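Local structure of lysyl oxidase (Pichia pastoris, 1W7C) at residues D449-I462 / N663-P677. The protein is a copper- and topaquinone-dependent amine oxidase that probably oxidises primary amines, peptidyl lysine among them, to aldehydes. Sequence-based numbering, arbitrary orientation.
Sequences DGTLEVSVRAAGYI and NTIFSTAHASFMLTP
Arg457 reaches across to His670, each part of its side chain finding a different partner. CB packs against CD2 of the Phe666 ring, 3.5 Å away. With CG anti to the carbonyl carbon (chi1 -61°) and the chain extended to NE, CG and CD run past Phe666 O. The guanidinium lies flat on the His670 imidazole, centres 3.6 Å apart and planes at 4°, leaving its edge to hydrogen-bond: NH1 donates to Phe666 O (3.0 Å, 159° at the hydrogen), near the guanidinium plane but well out of the carbonyl plane, and to a water that donates to Ser667 O. Tyr408 of the second subunit adds a cation-pi contact. A long side chain ending in a flat cation suits this place, since its face can stack while its edge donates. Arg457 and His670 form a non-hydrogen-bonded pair of strands 452-458 and 670-677, antiparallel in the beta-sandwich catalytic domain of copper amine oxidases. The apolar face with Val454 CB over the Phe673 ring (3.9 Å to its centroid) turns to strands 488-498, carrying copper ligands His488 and His490, and 642-654, carrying His654. Past the strands, the small Ala459 CB fits on the Phe666 face, 3.4 Å from the ring centroid. At Gly460's backbone angles a CB would press on the preceding carbonyl oxygen, so glycine suits; Gly460 O accepts a hydrogen bond from Thr664 N (2.9 Å). Thr664, its OG1 hydrogen-bonded to Asp660 OD1, touches His654.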
# COMPACT_ATOMS: atom_id res chain seq x y z
N ASP A 449 9.47 -15.34 -1.75
CA ASP A 449 10.83 -15.03 -1.37
C ASP A 449 11.08 -15.11 0.14
O ASP A 449 12.23 -14.97 0.56
CB ASP A 449 11.19 -13.61 -1.80
CG ASP A 449 10.40 -12.57 -1.05
OD1 ASP A 449 11.01 -11.64 -0.44
OD2 ASP A 449 9.15 -12.69 -1.01
N GLY A 450 10.01 -15.24 0.95
CA GLY A 450 10.13 -15.16 2.39
C GLY A 450 9.58 -13.86 3.01
O GLY A 450 9.73 -13.63 4.22
N THR A 451 8.90 -13.03 2.20
CA THR A 451 8.25 -11.82 2.74
C THR A 451 6.86 -12.17 3.22
O THR A 451 6.20 -12.97 2.59
CB THR A 451 8.17 -10.75 1.64
OG1 THR A 451 9.50 -10.32 1.31
CG2 THR A 451 7.36 -9.51 2.02
N LEU A 452 6.40 -11.54 4.28
CA LEU A 452 5.04 -11.63 4.78
C LEU A 452 4.48 -10.21 4.93
O LEU A 452 5.16 -9.33 5.42
CB LEU A 452 5.06 -12.31 6.18
CG LEU A 452 3.82 -12.26 7.09
CD1 LEU A 452 2.61 -12.87 6.38
CD2 LEU A 452 4.14 -13.01 8.41
N GLU A 453 3.22 -10.03 4.54
CA GLU A 453 2.54 -8.76 4.69
C GLU A 453 1.34 -8.97 5.61
O GLU A 453 0.53 -9.89 5.36
CB GLU A 453 2.06 -8.25 3.33
CG GLU A 453 1.31 -6.93 3.40
CD GLU A 453 0.57 -6.63 2.10
OE1 GLU A 453 1.02 -5.71 1.40
OE2 GLU A 453 -0.44 -7.32 1.76
N VAL A 454 1.24 -8.08 6.60
CA VAL A 454 0.17 -8.05 7.58
C VAL A 454 -0.68 -6.82 7.25
O VAL A 454 -0.14 -5.72 7.16
CB VAL A 454 0.75 -7.95 8.98
CG1 VAL A 454 -0.36 -7.79 10.01
CG2 VAL A 454 1.61 -9.11 9.31
N SER A 455 -1.99 -7.01 7.10
CA SER A 455 -2.83 -5.87 6.78
C SER A 455 -4.19 -5.94 7.44
O SER A 455 -4.68 -7.01 7.84
CB SER A 455 -3.01 -5.74 5.28
OG SER A 455 -3.76 -6.78 4.73
N VAL A 456 -4.81 -4.77 7.52
CA VAL A 456 -6.18 -4.64 7.96
C VAL A 456 -6.91 -3.65 7.06
O VAL A 456 -6.31 -2.68 6.58
CB VAL A 456 -6.27 -4.20 9.45
CG1 VAL A 456 -5.67 -2.84 9.68
CG2 VAL A 456 -7.68 -4.24 9.97
N ARG A 457 -8.19 -3.92 6.83
CA ARG A 457 -9.09 -2.96 6.19
C ARG A 457 -10.35 -2.87 7.05
O ARG A 457 -10.77 -3.86 7.64
CB ARG A 457 -9.46 -3.41 4.77
CG ARG A 457 -8.23 -3.54 3.85
CD ARG A 457 -8.61 -4.10 2.51
NE ARG A 457 -7.48 -4.21 1.59
CZ ARG A 457 -7.02 -3.20 0.84
NH1 ARG A 457 -7.57 -2.02 0.85
NH2 ARG A 457 -5.99 -3.41 0.01
N ALA A 458 -10.97 -1.70 7.09
CA ALA A 458 -12.20 -1.51 7.86
C ALA A 458 -13.38 -1.14 6.93
O ALA A 458 -13.23 -0.46 5.88
CB ALA A 458 -12.00 -0.43 8.88
N ALA A 459 -14.56 -1.54 7.32
CA ALA A 459 -15.77 -1.18 6.59
C ALA A 459 -16.88 -1.14 7.68
O ALA A 459 -16.62 -1.23 8.91
CB ALA A 459 -16.12 -2.21 5.45
N GLY A 460 -18.09 -1.00 7.22
CA GLY A 460 -19.25 -1.08 8.07
C GLY A 460 -19.80 0.31 8.30
O GLY A 460 -19.53 1.22 7.51
N TYR A 461 -20.67 0.43 9.31
CA TYR A 461 -21.28 1.70 9.67
C TYR A 461 -20.39 2.47 10.58
O TYR A 461 -19.87 1.95 11.56
CB TYR A 461 -22.60 1.46 10.37
CG TYR A 461 -23.77 1.06 9.48
CD1 TYR A 461 -24.25 -0.24 9.47
CD2 TYR A 461 -24.37 1.97 8.65
CE1 TYR A 461 -25.31 -0.60 8.64
CE2 TYR A 461 -25.42 1.64 7.83
CZ TYR A 461 -25.89 0.35 7.84
OH TYR A 461 -26.95 0.00 7.03
N ILE A 462 -20.27 3.74 10.29
CA ILE A 462 -19.57 4.63 11.21
C ILE A 462 -20.39 4.94 12.47
O ILE A 462 -21.60 4.90 12.43
CB ILE A 462 -19.18 5.97 10.52
CG1 ILE A 462 -20.43 6.75 10.10
CG2 ILE A 462 -18.26 5.73 9.39
CD1 ILE A 462 -20.15 8.16 9.59
N ASN A 663 -22.03 3.11 4.06
CA ASN A 663 -20.96 2.38 4.76
C ASN A 663 -19.60 2.88 4.30
O ASN A 663 -19.42 3.36 3.18
CB ASN A 663 -20.98 0.88 4.44
CG ASN A 663 -21.71 -0.01 5.46
OD1 ASN A 663 -21.41 -1.20 5.51
ND2 ASN A 663 -22.64 0.53 6.23
N THR A 664 -18.62 2.73 5.19
CA THR A 664 -17.22 2.85 4.86
C THR A 664 -16.80 1.72 3.92
O THR A 664 -17.34 0.63 3.97
CB THR A 664 -16.42 2.79 6.18
OG1 THR A 664 -16.76 3.93 6.97
CG2 THR A 664 -14.93 2.83 5.96
N ILE A 665 -15.85 2.00 3.03
CA ILE A 665 -15.33 1.03 2.08
C ILE A 665 -13.91 0.56 2.46
O ILE A 665 -13.09 1.32 2.97
CB ILE A 665 -15.44 1.53 0.61
CG1 ILE A 665 -14.48 2.68 0.30
CG2 ILE A 665 -16.89 1.88 0.31
CD1 ILE A 665 -14.59 3.20 -1.12
N PHE A 666 -13.64 -0.71 2.15
CA PHE A 666 -12.40 -1.37 2.51
C PHE A 666 -11.23 -0.88 1.67
O PHE A 666 -10.08 -0.97 2.11
CB PHE A 666 -12.48 -2.89 2.29
CG PHE A 666 -13.25 -3.68 3.35
CD1 PHE A 666 -14.17 -4.68 2.95
CD2 PHE A 666 -12.98 -3.55 4.68
CE1 PHE A 666 -14.80 -5.48 3.92
CE2 PHE A 666 -13.61 -4.33 5.62
CZ PHE A 666 -14.51 -5.29 5.24
N SER A 667 -11.47 -0.40 0.46
CA SER A 667 -10.37 -0.05 -0.47
C SER A 667 -9.52 1.11 0.04
O SER A 667 -8.27 1.11 -0.11
CB SER A 667 -10.97 0.32 -1.80
OG SER A 667 -11.95 1.30 -1.57
N THR A 668 -10.13 2.12 0.65
CA THR A 668 -9.43 3.29 1.13
C THR A 668 -9.26 3.37 2.64
O THR A 668 -8.77 4.39 3.13
CB THR A 668 -10.16 4.55 0.62
OG1 THR A 668 -11.57 4.45 0.86
CG2 THR A 668 -10.03 4.69 -0.90
N ALA A 669 -9.68 2.34 3.36
CA ALA A 669 -9.49 2.23 4.81
C ALA A 669 -8.56 1.05 5.09
O ALA A 669 -8.99 0.04 5.58
CB ALA A 669 -10.85 2.04 5.51
N HIS A 670 -7.30 1.23 4.74
CA HIS A 670 -6.31 0.14 4.65
C HIS A 670 -5.04 0.52 5.37
O HIS A 670 -4.59 1.67 5.31
CB HIS A 670 -5.93 0.00 3.20
CG HIS A 670 -4.94 -1.09 2.90
ND1 HIS A 670 -3.89 -0.89 2.03
CD2 HIS A 670 -4.83 -2.38 3.32
CE1 HIS A 670 -3.18 -2.00 1.93
NE2 HIS A 670 -3.73 -2.92 2.69
N ALA A 671 -4.46 -0.45 6.05
CA ALA A 671 -3.17 -0.28 6.71
C ALA A 671 -2.40 -1.59 6.61
O ALA A 671 -2.99 -2.67 6.62
CB ALA A 671 -3.37 0.12 8.15
N SER A 672 -1.07 -1.49 6.47
CA SER A 672 -0.30 -2.74 6.28
C SER A 672 1.15 -2.50 6.69
O SER A 672 1.66 -1.37 6.70
CB SER A 672 -0.32 -3.23 4.83
OG SER A 672 0.38 -2.32 3.97
N PHE A 673 1.85 -3.59 7.00
CA PHE A 673 3.31 -3.56 7.09
C PHE A 673 3.84 -4.89 6.53
O PHE A 673 3.10 -5.88 6.41
CB PHE A 673 3.87 -3.34 8.50
CG PHE A 673 3.52 -4.44 9.50
CD1 PHE A 673 4.36 -5.53 9.70
CD2 PHE A 673 2.40 -4.32 10.28
CE1 PHE A 673 4.05 -6.49 10.65
CE2 PHE A 673 2.09 -5.27 11.24
CZ PHE A 673 2.93 -6.36 11.43
N MET A 674 5.11 -4.88 6.13
CA MET A 674 5.76 -6.07 5.61
C MET A 674 6.98 -6.42 6.50
O MET A 674 7.62 -5.57 7.08
CB MET A 674 6.25 -5.89 4.17
CG MET A 674 5.20 -6.12 3.12
SD MET A 674 5.81 -5.83 1.49
CE MET A 674 4.74 -6.66 0.58
N LEU A 675 7.25 -7.73 6.51
CA LEU A 675 8.46 -8.29 7.07
C LEU A 675 9.17 -8.94 5.89
O LEU A 675 8.70 -9.93 5.34
CB LEU A 675 8.12 -9.36 8.12
CG LEU A 675 7.20 -8.86 9.26
CD1 LEU A 675 6.94 -10.01 10.21
CD2 LEU A 675 7.75 -7.65 9.99
N THR A 676 10.31 -8.36 5.54
CA THR A 676 11.00 -8.78 4.31
C THR A 676 12.46 -9.14 4.57
O THR A 676 13.14 -8.46 5.33
CB THR A 676 10.80 -7.75 3.17
OG1 THR A 676 11.22 -8.32 1.91
CG2 THR A 676 11.59 -6.51 3.37
N PRO A 677 12.96 -10.23 3.97
CA PRO A 677 14.35 -10.58 4.20
C PRO A 677 15.31 -9.48 3.78
O PRO A 677 15.10 -8.84 2.74
CB PRO A 677 14.55 -11.79 3.29
CG PRO A 677 13.24 -12.34 3.09
CD PRO A 677 12.28 -11.20 3.11
O HOH W 1 -4.03 -5.91 2.29
O HOH W 2 -6.11 -0.44 -1.26